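Local coordinates for Galactose/lactose metabolism regulatory protein GAL80 (Saccharomyces cerevisiae, PDB 3BTV) that represses the galactose and lactose metabolic genes by binding the activator GAL4 and blocking its transcriptional activation when no inducing sugar is present, at residues D91-A96 with K120-E125. The protein carries 1 engineered substitution. Sequence-based numbering, arbitrary orientation.
Sequences DMIVIA and KYLFVE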
ATOM      1  N   ASP B  91     -16.661  39.240 -16.217  1.00 81.94           N
ATOM      2  CA  ASP B  91     -16.708  38.137 -17.176  1.00 98.77           C
ATOM      3  C   ASP B  91     -16.426  36.794 -16.509  1.00 82.80           C
ATOM      4  O   ASP B  91     -17.034  35.774 -16.844  1.00 76.75           O
ATOM      5  CB  ASP B  91     -15.695  38.366 -18.293  1.00107.64           C
ATOM      6  CG  ASP B  91     -15.861  39.712 -18.957  1.00113.72           C
ATOM      7  OD1 ASP B  91     -17.011  40.191 -19.056  1.00115.76           O
ATOM      8  OD2 ASP B  91     -14.837  40.287 -19.384  1.00117.86           O
ATOM      9  N   MET B  92     -15.485  36.796 -15.573  1.00 78.89           N
ATOM     10  CA  MET B  92     -15.150  35.590 -14.834  1.00 67.77           C
ATOM     11  C   MET B  92     -15.198  35.828 -13.333  1.00 80.44           C
ATOM     12  O   MET B  92     -14.542  36.735 -12.819  1.00 79.17           O
ATOM     13  CB  MET B  92     -13.766  35.078 -15.225  1.00 65.46           C
ATOM     14  CG  MET B  92     -13.273  33.944 -14.324  1.00 66.78           C
ATOM     15  SD  MET B  92     -11.661  33.256 -14.780  1.00 76.13           S
ATOM     16  CE  MET B  92     -12.089  32.395 -16.284  1.00211.67           C
ATOM     17  N   ILE B  93     -15.973  35.011 -12.629  1.00 71.80           N
ATOM     18  CA  ILE B  93     -16.029  35.101 -11.175  1.00 69.60           C
ATOM     19  C   ILE B  93     -15.137  34.033 -10.556  1.00 58.18           C
ATOM     20  O   ILE B  93     -15.188  32.867 -10.947  1.00 72.15           O
ATOM     21  CB  ILE B  93     -17.472  34.976 -10.645  1.00 67.76           C
ATOM     22  CG1 ILE B  93     -18.274  36.232 -11.002  1.00 78.54           C
ATOM     23  CG2 ILE B  93     -17.475  34.764  -9.144  1.00 70.41           C
ATOM     24  CD1 ILE B  93     -19.758  36.126 -10.710  1.00 83.40           C
ATOM     25  N   VAL B  94     -14.300  34.450  -9.611  1.00 67.56           N
ATOM     26  CA  VAL B  94     -13.435  33.526  -8.891  1.00 68.25           C
ATOM     27  C   VAL B  94     -13.834  33.495  -7.424  1.00 65.72           C
ATOM     28  O   VAL B  94     -13.919  34.534  -6.778  1.00 63.22           O
ATOM     29  CB  VAL B  94     -11.958  33.941  -8.987  1.00 57.49           C
ATOM     30  CG1 VAL B  94     -11.076  32.885  -8.339  1.00 59.63           C
ATOM     31  CG2 VAL B  94     -11.562  34.140 -10.434  1.00 66.40           C
ATOM     32  N   ILE B  95     -14.102  32.304  -6.904  1.00 62.76           N
ATOM     33  CA  ILE B  95     -14.399  32.148  -5.485  1.00 57.21           C
ATOM     34  C   ILE B  95     -13.206  31.499  -4.787  1.00 58.96           C
ATOM     35  O   ILE B  95     -12.904  30.324  -5.014  1.00 64.45           O
ATOM     36  CB  ILE B  95     -15.652  31.294  -5.248  1.00 68.07           C
ATOM     37  CG1 ILE B  95     -16.915  32.125  -5.456  1.00 82.24           C
ATOM     38  CG2 ILE B  95     -15.667  30.752  -3.837  1.00 83.25           C
ATOM     39  CD1 ILE B  95     -17.257  32.359  -6.893  1.00 85.42           C
ATOM     40  N   ALA B  96     -12.515  32.273  -3.952  1.00 71.04           N
ATOM     41  CA  ALA B  96     -11.365  31.755  -3.213  1.00 75.15           C
ATOM     42  C   ALA B  96     -11.547  31.975  -1.712  1.00 77.90           C
ATOM     43  O   ALA B  96     -10.756  32.662  -1.061  1.00 75.64           O
ATOM     44  CB  ALA B  96     -10.074  32.387  -3.710  1.00 66.54           C
ATOM     45  N   LYS B 120     -19.233  34.646 -18.208  1.00 78.19           N
ATOM     46  CA  LYS B 120     -18.884  33.503 -19.040  1.00 88.48           C
ATOM     47  C   LYS B 120     -18.239  32.392 -18.222  1.00 79.35           C
ATOM     48  O   LYS B 120     -18.284  31.223 -18.604  1.00 74.77           O
ATOM     49  CB  LYS B 120     -17.921  33.934 -20.149  1.00 99.13           C
ATOM     50  CG  LYS B 120     -18.464  35.015 -21.066  1.00108.35           C
ATOM     51  CD  LYS B 120     -19.623  34.506 -21.906  1.00122.98           C
ATOM     52  CE  LYS B 120     -20.180  35.601 -22.808  1.00131.92           C
ATOM     53  NZ  LYS B 120     -20.857  36.683 -22.039  1.00128.69           N
ATOM     54  N   TYR B 121     -17.636  32.760 -17.097  1.00 76.49           N
ATOM     55  CA  TYR B 121     -16.834  31.812 -16.345  1.00 62.79           C
ATOM     56  C   TYR B 121     -17.056  31.846 -14.848  1.00 63.92           C
ATOM     57  O   TYR B 121     -17.175  32.915 -14.248  1.00 74.11           O
ATOM     58  CB  TYR B 121     -15.351  32.046 -16.625  1.00 62.59           C
ATOM     59  CG  TYR B 121     -14.977  31.937 -18.082  1.00 81.72           C
ATOM     60  CD1 TYR B 121     -14.721  33.075 -18.841  1.00 86.71           C
ATOM     61  CD2 TYR B 121     -14.885  30.700 -18.703  1.00 91.72           C
ATOM     62  CE1 TYR B 121     -14.377  32.979 -20.178  1.00 82.77           C
ATOM     63  CE2 TYR B 121     -14.544  30.593 -20.039  1.00 96.84           C
ATOM     64  CZ  TYR B 121     -14.292  31.734 -20.771  1.00 98.97           C
ATOM     65  OH  TYR B 121     -13.953  31.624 -22.100  1.00106.80           O
ATOM     66  N   LEU B 122     -17.090  30.660 -14.250  1.00 61.62           N
ATOM     67  CA  LEU B 122     -17.093  30.533 -12.799  1.00 65.91           C
ATOM     68  C   LEU B 122     -15.941  29.643 -12.356  1.00 60.29           C
ATOM     69  O   LEU B 122     -15.851  28.476 -12.748  1.00 64.10           O
ATOM     70  CB  LEU B 122     -18.417  29.973 -12.286  1.00 62.67           C
ATOM     71  CG  LEU B 122     -18.424  29.712 -10.777  1.00 72.80           C
ATOM     72  CD1 LEU B 122     -18.248  31.028 -10.008  1.00 63.35           C
ATOM     73  CD2 LEU B 122     -19.707  29.000 -10.355  1.00 70.90           C
ATOM     74  N   PHE B 123     -15.064  30.202 -11.535  1.00 61.74           N
ATOM     75  CA  PHE B 123     -13.848  29.522 -11.110  1.00 52.92           C
ATOM     76  C   PHE B 123     -13.942  29.272  -9.608  1.00 61.59           C
ATOM     77  O   PHE B 123     -14.033  30.220  -8.825  1.00 64.29           O
ATOM     78  CB  PHE B 123     -12.656  30.428 -11.421  1.00 64.54           C
ATOM     79  CG  PHE B 123     -11.311  29.772 -11.248  1.00 55.25           C
ATOM     80  CD1 PHE B 123     -10.163  30.413 -11.694  1.00 61.80           C
ATOM     81  CD2 PHE B 123     -11.188  28.537 -10.649  1.00 69.68           C
ATOM     82  CE1 PHE B 123      -8.917  29.828 -11.544  1.00 56.39           C
ATOM     83  CE2 PHE B 123      -9.942  27.942 -10.499  1.00 70.13           C
ATOM     84  CZ  PHE B 123      -8.808  28.589 -10.942  1.00 56.51           C
ATOM     85  N   VAL B 124     -13.930  28.000  -9.208  1.00 59.84           N
ATOM     86  CA  VAL B 124     -14.017  27.639  -7.789  1.00 48.24           C
ATOM     87  C   VAL B 124     -12.845  26.771  -7.385  1.00 52.76           C
ATOM     88  O   VAL B 124     -12.376  25.951  -8.168  1.00 63.20           O
ATOM     89  CB  VAL B 124     -15.348  26.906  -7.456  1.00 58.72           C
ATOM     90  CG1 VAL B 124     -15.454  26.618  -5.960  1.00 57.98           C
ATOM     91  CG2 VAL B 124     -16.551  27.744  -7.913  1.00 54.40           C
ATOM     92  N   GLU B 125     -12.370  26.941  -6.158  1.00 56.68           N
ATOM     93  CA  GLU B 125     -11.295  26.094  -5.656  1.00 48.98           C
ATOM     94  C   GLU B 125     -11.798  24.752  -5.163  1.00 54.02           C
ATOM     95  O   GLU B 125     -12.959  24.617  -4.787  1.00 62.34           O
ATOM     96  CB  GLU B 125     -10.531  26.808  -4.551  1.00 58.04           C
ATOM     97  CG  GLU B 125      -9.675  27.930  -5.087  1.00 71.06           C
ATOM     98  CD  GLU B 125      -8.729  28.467  -4.049  1.00 97.10           C
ATOM     99  OE1 GLU B 125      -9.200  28.743  -2.923  1.00 78.47           O
ATOM    100  OE2 GLU B 125      -7.523  28.607  -4.359  1.00111.98           O
TER
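Strands 92-95 and 121-125 run parallel, their axes 4.7 Å apart at closest approach and inclined by 13°, with Met92 level with Tyr121 and Ile95 with Val124. At the start Asp91 O is gripped twice in its carbonyl plane, almost straight by Lys120 N (2.8 Å) and on a more bent path by Tyr121 N. Further along, Ile93 N donates to Tyr121 O from above the carbonyl plane, whereas Phe123 N meets Ile93 O at 2.7 Å and Ile95 N meets Phe123 O, both almost head-on to the carbonyl. Met92, Val94, Tyr121 and Phe123 share one face, which helix 363-380 covers. Met92 sends CG anti to its backbone N (chi1 171°), then bends at chi3 (-71°) so that the two side chains, Met92 and Tyr121, cross obliquely and Met92 CE lies 3.3 Å from Tyr121 CB and 3.4 Å from Tyr121 CG. An alanine in place of Met92 would lack CG, SD and CE and would probably loosen the packing against Tyr121 CB and the root of its ring. The Tyr121 ring leads away from strand 92-95, and its OH hydrogen-bonds His379. Val94 and Phe123 run alongside each other, with Val94 CG2 4.0 Å from Phe123 CB. On the reverse face, Leu122 CD1 reaches across to Ile95 CD1 at 3.5 Å and also touches Ile93 CG2; helix 102-112 packs over Ile93 and Ile95. At the C-terminal end of the pair, Glu125 OE1 comes 3.7 Å from Ala96 CA, while OE2 is hydrogen-bonded to Trp34 NE1 and His39 NE2. Joined through helix 102-112, the two strands form a beta-alpha-beta crossover in the parallel sheet, between strands 21-26 and 148-152, as in the Rossmann fold of NAD(P)-binding oxidoreductases.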